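Long-range contact in SidF, inhibitor of growth family, member 3 (Legionella pneumophila subsp. pneumophila, PDB 4FYE), which probably removes phosphate from phosphoinositide lipids, acting as a Legionella phosphoinositide phosphatase: residues Lys438-Asp450 against Ile546-Lys558. The protein carries 1 engineered substitution. Numbering follows the deposited sequence.
Sequences KNQNARFVNQMTD and IYELHNQIDALRK
The side-chain oxygen of Q440 accepts two hydrogen bonds, one from each helix. Y547 OH reaches OE1 at 2.9 Å and R443 NH1, within Q440's own helix, at 2.8 Å, both in the carbonyl plane and on lone pairs, while Q440 NE2 binds the backbone oxygen of M414. R443 NH1 also pairs with D385, so this arginine ties the phenol's partner to a further charge. N439 CB sits over one face of the Y547 ring, 3.8 Å from its centroid. One turn on, R443 CA lies over the imidazole of H550, with R443 CG 3.4 Å from H550 NE2; the arginine side chain, CG anti to the backbone N (chi1 178°), runs on past the ring until CD meets Y547 CE1. The segments 438-450 and 546-558, on helices 438-458 and 522-583, cross at 64° with their axes 9.0 Å apart at closest approach. N446 enters as a single knob, seated among H550, I553, D554 and R557. The buried amide is used at both ends, since ND2 donates to H550 ND1 at 2.8 Å, which, with R443 over the ring face, helps to set the rotation of the imidazole, and OD1 accepts from R557 NH1, which stands above the carbonyl plane. R557 NH2 completes a salt bridge to D450 OD1, 2.8 Å away in the guanidinium plane, and T449 OG1 lies over one guanidinium face. Beyond, Y614 of helix 590-614 touches both D554 and R557.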
loop_
_atom_site.group_PDB
_atom_site.type_symbol
_atom_site.label_atom_id
_atom_site.label_comp_id
_atom_site.label_asym_id
_atom_site.label_seq_id
_atom_site.Cartn_x
_atom_site.Cartn_y
_atom_site.Cartn_z
ATOM N N LYS A 438 9.976 -19.153 4.897
ATOM C CA LYS A 438 11.190 -19.224 5.750
ATOM C C LYS A 438 12.422 -18.673 5.018
ATOM O O LYS A 438 13.066 -17.744 5.517
ATOM C CB LYS A 438 11.453 -20.661 6.246
ATOM C CG LYS A 438 12.333 -20.769 7.503
ATOM C CD LYS A 438 13.104 -22.109 7.628
ATOM C CE LYS A 438 14.636 -22.059 7.346
ATOM N NZ LYS A 438 15.197 -20.804 6.716
ATOM N N ASN A 439 12.746 -19.251 3.850
ATOM C CA ASN A 439 13.922 -18.828 3.067
ATOM C C ASN A 439 13.940 -17.321 2.677
ATOM O O ASN A 439 14.980 -16.617 2.855
ATOM C CB ASN A 439 14.082 -19.704 1.805
ATOM C CG ASN A 439 14.703 -21.090 2.116
ATOM O OD1 ASN A 439 15.233 -21.338 3.214
ATOM N ND2 ASN A 439 14.635 -21.998 1.145
ATOM N N GLN A 440 12.807 -16.829 2.147
ATOM C CA GLN A 440 12.794 -15.497 1.541
ATOM C C GLN A 440 12.896 -14.492 2.653
ATOM O O GLN A 440 13.546 -13.467 2.513
ATOM C CB GLN A 440 11.557 -15.301 0.686
ATOM C CG GLN A 440 11.398 -13.917 0.043
ATOM C CD GLN A 440 12.672 -13.357 -0.575
ATOM O OE1 GLN A 440 13.520 -14.084 -1.130
ATOM N NE2 GLN A 440 12.832 -12.070 -0.441
ATOM N N ASN A 441 12.362 -14.849 3.810
ATOM C CA ASN A 441 12.322 -13.924 4.928
ATOM C C ASN A 441 13.690 -13.752 5.587
ATOM O O ASN A 441 14.151 -12.604 5.844
ATOM C CB ASN A 441 11.215 -14.326 5.918
ATOM C CG ASN A 441 9.827 -13.933 5.422
ATOM O OD1 ASN A 441 9.686 -13.084 4.539
ATOM N ND2 ASN A 441 8.794 -14.563 5.980
ATOM N N ALA A 442 14.376 -14.867 5.780
ATOM C CA ALA A 442 15.805 -14.799 6.120
ATOM C C ALA A 442 16.718 -14.076 5.043
ATOM O O ALA A 442 17.529 -13.197 5.380
ATOM C CB ALA A 442 16.350 -16.178 6.502
ATOM N N ARG A 443 16.596 -14.414 3.764
ATOM C CA ARG A 443 17.230 -13.602 2.732
ATOM C C ARG A 443 16.952 -12.091 2.948
ATOM O O ARG A 443 17.900 -11.281 3.094
ATOM C CB ARG A 443 16.694 -14.040 1.386
ATOM C CG ARG A 443 17.212 -13.255 0.173
ATOM C CD ARG A 443 17.166 -14.172 -1.041
ATOM N NE ARG A 443 17.563 -13.478 -2.241
ATOM C CZ ARG A 443 16.738 -12.801 -3.030
ATOM N NH1 ARG A 443 15.445 -12.765 -2.759
ATOM N NH2 ARG A 443 17.223 -12.204 -4.126
ATOM N N PHE A 444 15.660 -11.731 2.988
ATOM C CA PHE A 444 15.223 -10.337 3.196
ATOM C C PHE A 444 15.880 -9.736 4.441
ATOM O O PHE A 444 16.436 -8.642 4.402
ATOM C CB PHE A 444 13.693 -10.309 3.306
ATOM C CG PHE A 444 13.116 -8.953 3.632
ATOM C CD1 PHE A 444 12.835 -8.044 2.630
ATOM C CD2 PHE A 444 12.840 -8.607 4.956
ATOM C CE1 PHE A 444 12.287 -6.804 2.933
ATOM C CE2 PHE A 444 12.286 -7.395 5.265
ATOM C CZ PHE A 444 12.010 -6.479 4.249
ATOM N N VAL A 445 15.888 -10.464 5.544
ATOM C CA VAL A 445 16.500 -9.907 6.719
ATOM C C VAL A 445 17.967 -9.600 6.440
ATOM O O VAL A 445 18.459 -8.487 6.726
ATOM C CB VAL A 445 16.255 -10.780 7.972
ATOM C CG1 VAL A 445 17.188 -10.383 9.110
ATOM C CG2 VAL A 445 14.801 -10.639 8.437
ATOM N N ASN A 446 18.682 -10.548 5.837
ATOM C CA ASN A 446 20.110 -10.303 5.516
ATOM C C ASN A 446 20.280 -9.068 4.593
ATOM O O ASN A 446 21.141 -8.205 4.808
ATOM C CB ASN A 446 20.712 -11.509 4.825
ATOM C CG ASN A 446 20.921 -12.667 5.737
ATOM O OD1 ASN A 446 21.172 -12.504 6.947
ATOM N ND2 ASN A 446 20.849 -13.879 5.161
ATOM N N GLN A 447 19.447 -8.980 3.572
ATOM C CA GLN A 447 19.589 -7.862 2.630
ATOM C C GLN A 447 19.471 -6.534 3.339
ATOM O O GLN A 447 20.328 -5.678 3.199
ATOM C CB GLN A 447 18.523 -7.931 1.570
ATOM C CG GLN A 447 18.573 -9.216 0.781
ATOM C CD GLN A 447 17.470 -9.308 -0.258
ATOM O OE1 GLN A 447 16.287 -9.158 0.039
ATOM N NE2 GLN A 447 17.866 -9.548 -1.492
ATOM N N MET A 448 18.419 -6.403 4.140
ATOM C CA MET A 448 18.054 -5.139 4.771
ATOM C C MET A 448 19.079 -4.847 5.820
ATOM O O MET A 448 19.430 -3.704 6.061
ATOM C CB MET A 448 16.651 -5.241 5.441
ATOM C CG MET A 448 15.483 -5.411 4.467
ATOM S SD MET A 448 15.291 -3.933 3.444
ATOM C CE MET A 448 14.469 -2.785 4.574
ATOM N N THR A 449 19.563 -5.878 6.476
ATOM C CA THR A 449 20.593 -5.610 7.415
ATOM C C THR A 449 21.906 -5.188 6.711
ATOM O O THR A 449 22.522 -4.207 7.118
ATOM C CB THR A 449 20.730 -6.676 8.557
ATOM O OG1 THR A 449 22.105 -6.974 8.750
ATOM C CG2 THR A 449 19.984 -7.979 8.306
ATOM N N ASP A 450 22.317 -5.872 5.643
ATOM C CA ASP A 450 23.502 -5.420 4.843
ATOM C C ASP A 450 23.332 -3.946 4.338
ATOM O O ASP A 450 24.243 -3.119 4.505
ATOM C CB ASP A 450 23.854 -6.430 3.704
ATOM C CG ASP A 450 24.425 -7.826 4.249
ATOM O OD1 ASP A 450 25.449 -7.827 4.980
ATOM O OD2 ASP A 450 23.888 -8.935 3.937
ATOM N N ILE A 546 21.757 -20.062 -3.374
ATOM C CA ILE A 546 21.742 -18.710 -2.782
ATOM C C ILE A 546 21.003 -18.682 -1.440
ATOM O O ILE A 546 21.517 -18.162 -0.434
ATOM C CB ILE A 546 21.121 -17.707 -3.767
ATOM C CG1 ILE A 546 22.070 -17.523 -4.948
ATOM C CG2 ILE A 546 20.843 -16.362 -3.097
ATOM C CD1 ILE A 546 21.524 -16.730 -6.110
ATOM N N TYR A 547 19.805 -19.259 -1.412
ATOM C CA TYR A 547 19.117 -19.424 -0.153
ATOM C C TYR A 547 19.984 -20.167 0.877
ATOM O O TYR A 547 20.091 -19.723 2.037
ATOM C CB TYR A 547 17.792 -20.145 -0.374
ATOM C CG TYR A 547 16.716 -19.252 -0.927
ATOM C CD1 TYR A 547 16.515 -17.984 -0.399
ATOM C CD2 TYR A 547 15.870 -19.685 -1.961
ATOM C CE1 TYR A 547 15.514 -17.155 -0.892
ATOM C CE2 TYR A 547 14.854 -18.869 -2.464
ATOM C CZ TYR A 547 14.676 -17.600 -1.928
ATOM O OH TYR A 547 13.678 -16.733 -2.411
ATOM N N GLU A 548 20.629 -21.262 0.430
ATOM C CA GLU A 548 21.413 -22.153 1.308
ATOM C C GLU A 548 22.455 -21.300 2.006
ATOM O O GLU A 548 22.734 -21.475 3.196
ATOM C CB GLU A 548 22.108 -23.282 0.513
ATOM C CG GLU A 548 21.308 -24.569 0.283
ATOM C CD GLU A 548 21.710 -25.729 1.209
ATOM O OE1 GLU A 548 22.784 -26.357 0.987
ATOM O OE2 GLU A 548 20.934 -26.041 2.150
ATOM N N LEU A 549 23.000 -20.349 1.249
ATOM C CA LEU A 549 24.036 -19.452 1.752
ATOM C C LEU A 549 23.462 -18.445 2.753
ATOM O O LEU A 549 24.039 -18.248 3.852
ATOM C CB LEU A 549 24.735 -18.766 0.583
ATOM C CG LEU A 549 25.624 -19.724 -0.226
ATOM C CD1 LEU A 549 26.233 -19.054 -1.461
ATOM C CD2 LEU A 549 26.708 -20.327 0.660
ATOM N N HIS A 550 22.318 -17.839 2.380
ATOM C CA HIS A 550 21.602 -16.969 3.289
ATOM C C HIS A 550 21.342 -17.691 4.576
ATOM O O HIS A 550 21.580 -17.143 5.656
ATOM C CB HIS A 550 20.293 -16.410 2.695
ATOM C CG HIS A 550 20.485 -15.138 1.861
ATOM N ND1 HIS A 550 21.000 -14.000 2.367
ATOM C CD2 HIS A 550 20.231 -14.871 0.520
ATOM C CE1 HIS A 550 21.098 -13.056 1.404
ATOM N NE2 HIS A 550 20.621 -13.589 0.274
ATOM N N ASN A 551 20.891 -18.936 4.488
ATOM C CA ASN A 551 20.555 -19.666 5.713
ATOM C C ASN A 551 21.780 -19.825 6.611
ATOM O O ASN A 551 21.675 -19.771 7.826
ATOM C CB ASN A 551 19.844 -20.996 5.406
ATOM C CG ASN A 551 18.427 -20.772 4.851
ATOM O OD1 ASN A 551 17.920 -21.531 4.014
ATOM N ND2 ASN A 551 17.788 -19.702 5.307
ATOM N N GLN A 552 22.955 -19.941 6.016
ATOM C CA GLN A 552 24.159 -20.007 6.843
ATOM C C GLN A 552 24.475 -18.646 7.480
ATOM O O GLN A 552 24.960 -18.571 8.619
ATOM C CB GLN A 552 25.359 -20.509 6.036
ATOM C CG GLN A 552 25.292 -21.972 5.614
ATOM C CD GLN A 552 26.391 -22.284 4.609
ATOM O OE1 GLN A 552 27.585 -22.292 4.949
ATOM N NE2 GLN A 552 25.994 -22.503 3.353
ATOM N N ILE A 553 24.192 -17.569 6.753
ATOM C CA ILE A 553 24.412 -16.240 7.326
ATOM C C ILE A 553 23.473 -15.976 8.517
ATOM O O ILE A 553 23.888 -15.481 9.577
ATOM C CB ILE A 553 24.317 -15.156 6.246
ATOM C CG1 ILE A 553 25.507 -15.333 5.300
ATOM C CG2 ILE A 553 24.226 -13.762 6.872
ATOM C CD1 ILE A 553 25.569 -14.407 4.104
ATOM N N ASP A 554 22.219 -16.354 8.334
ATOM C CA ASP A 554 21.192 -16.263 9.357
ATOM C C ASP A 554 21.631 -16.858 10.702
ATOM O O ASP A 554 21.612 -16.174 11.732
ATOM C CB ASP A 554 19.962 -17.017 8.848
ATOM C CG ASP A 554 18.678 -16.389 9.292
ATOM O OD1 ASP A 554 17.777 -17.159 9.667
ATOM O OD2 ASP A 554 18.575 -15.136 9.265
ATOM N N ALA A 555 22.036 -18.130 10.662
ATOM C CA ALA A 555 22.582 -18.857 11.822
ATOM C C ALA A 555 23.559 -18.030 12.647
ATOM O O ALA A 555 23.430 -17.929 13.874
ATOM C CB ALA A 555 23.272 -20.136 11.360
ATOM N N LEU A 556 24.526 -17.442 11.950
ATOM C CA LEU A 556 25.555 -16.644 12.587
ATOM C C LEU A 556 25.037 -15.296 13.070
ATOM O O LEU A 556 25.444 -14.807 14.123
ATOM C CB LEU A 556 26.734 -16.450 11.644
ATOM C CG LEU A 556 27.584 -17.719 11.445
ATOM C CD1 LEU A 556 28.477 -17.490 10.242
ATOM C CD2 LEU A 556 28.401 -18.132 12.676
ATOM N N ARG A 557 24.125 -14.691 12.334
ATOM C CA ARG A 557 23.547 -13.459 12.856
ATOM C C ARG A 557 22.777 -13.778 14.131
ATOM O O ARG A 557 22.856 -13.056 15.136
ATOM C CB ARG A 557 22.725 -12.728 11.795
ATOM C CG ARG A 557 23.545 -11.625 11.089
ATOM C CD ARG A 557 23.417 -11.590 9.561
ATOM N NE ARG A 557 24.112 -10.422 9.025
ATOM C CZ ARG A 557 24.226 -10.088 7.740
ATOM N NH1 ARG A 557 23.696 -10.821 6.781
ATOM N NH2 ARG A 557 24.890 -8.995 7.412
ATOM N N LYS A 558 22.099 -14.914 14.100
ATOM C CA LYS A 558 21.204 -15.307 15.172
ATOM C C LYS A 558 22.026 -15.478 16.457
ATOM O O LYS A 558 21.764 -14.837 17.474
ATOM C CB LYS A 558 20.470 -16.591 14.760
ATOM C CG LYS A 558 19.495 -17.192 15.773
ATOM C CD LYS A 558 18.707 -18.310 15.086
ATOM C CE LYS A 558 17.280 -18.485 15.593
ATOM N NZ LYS A 558 17.286 -19.311 16.806
#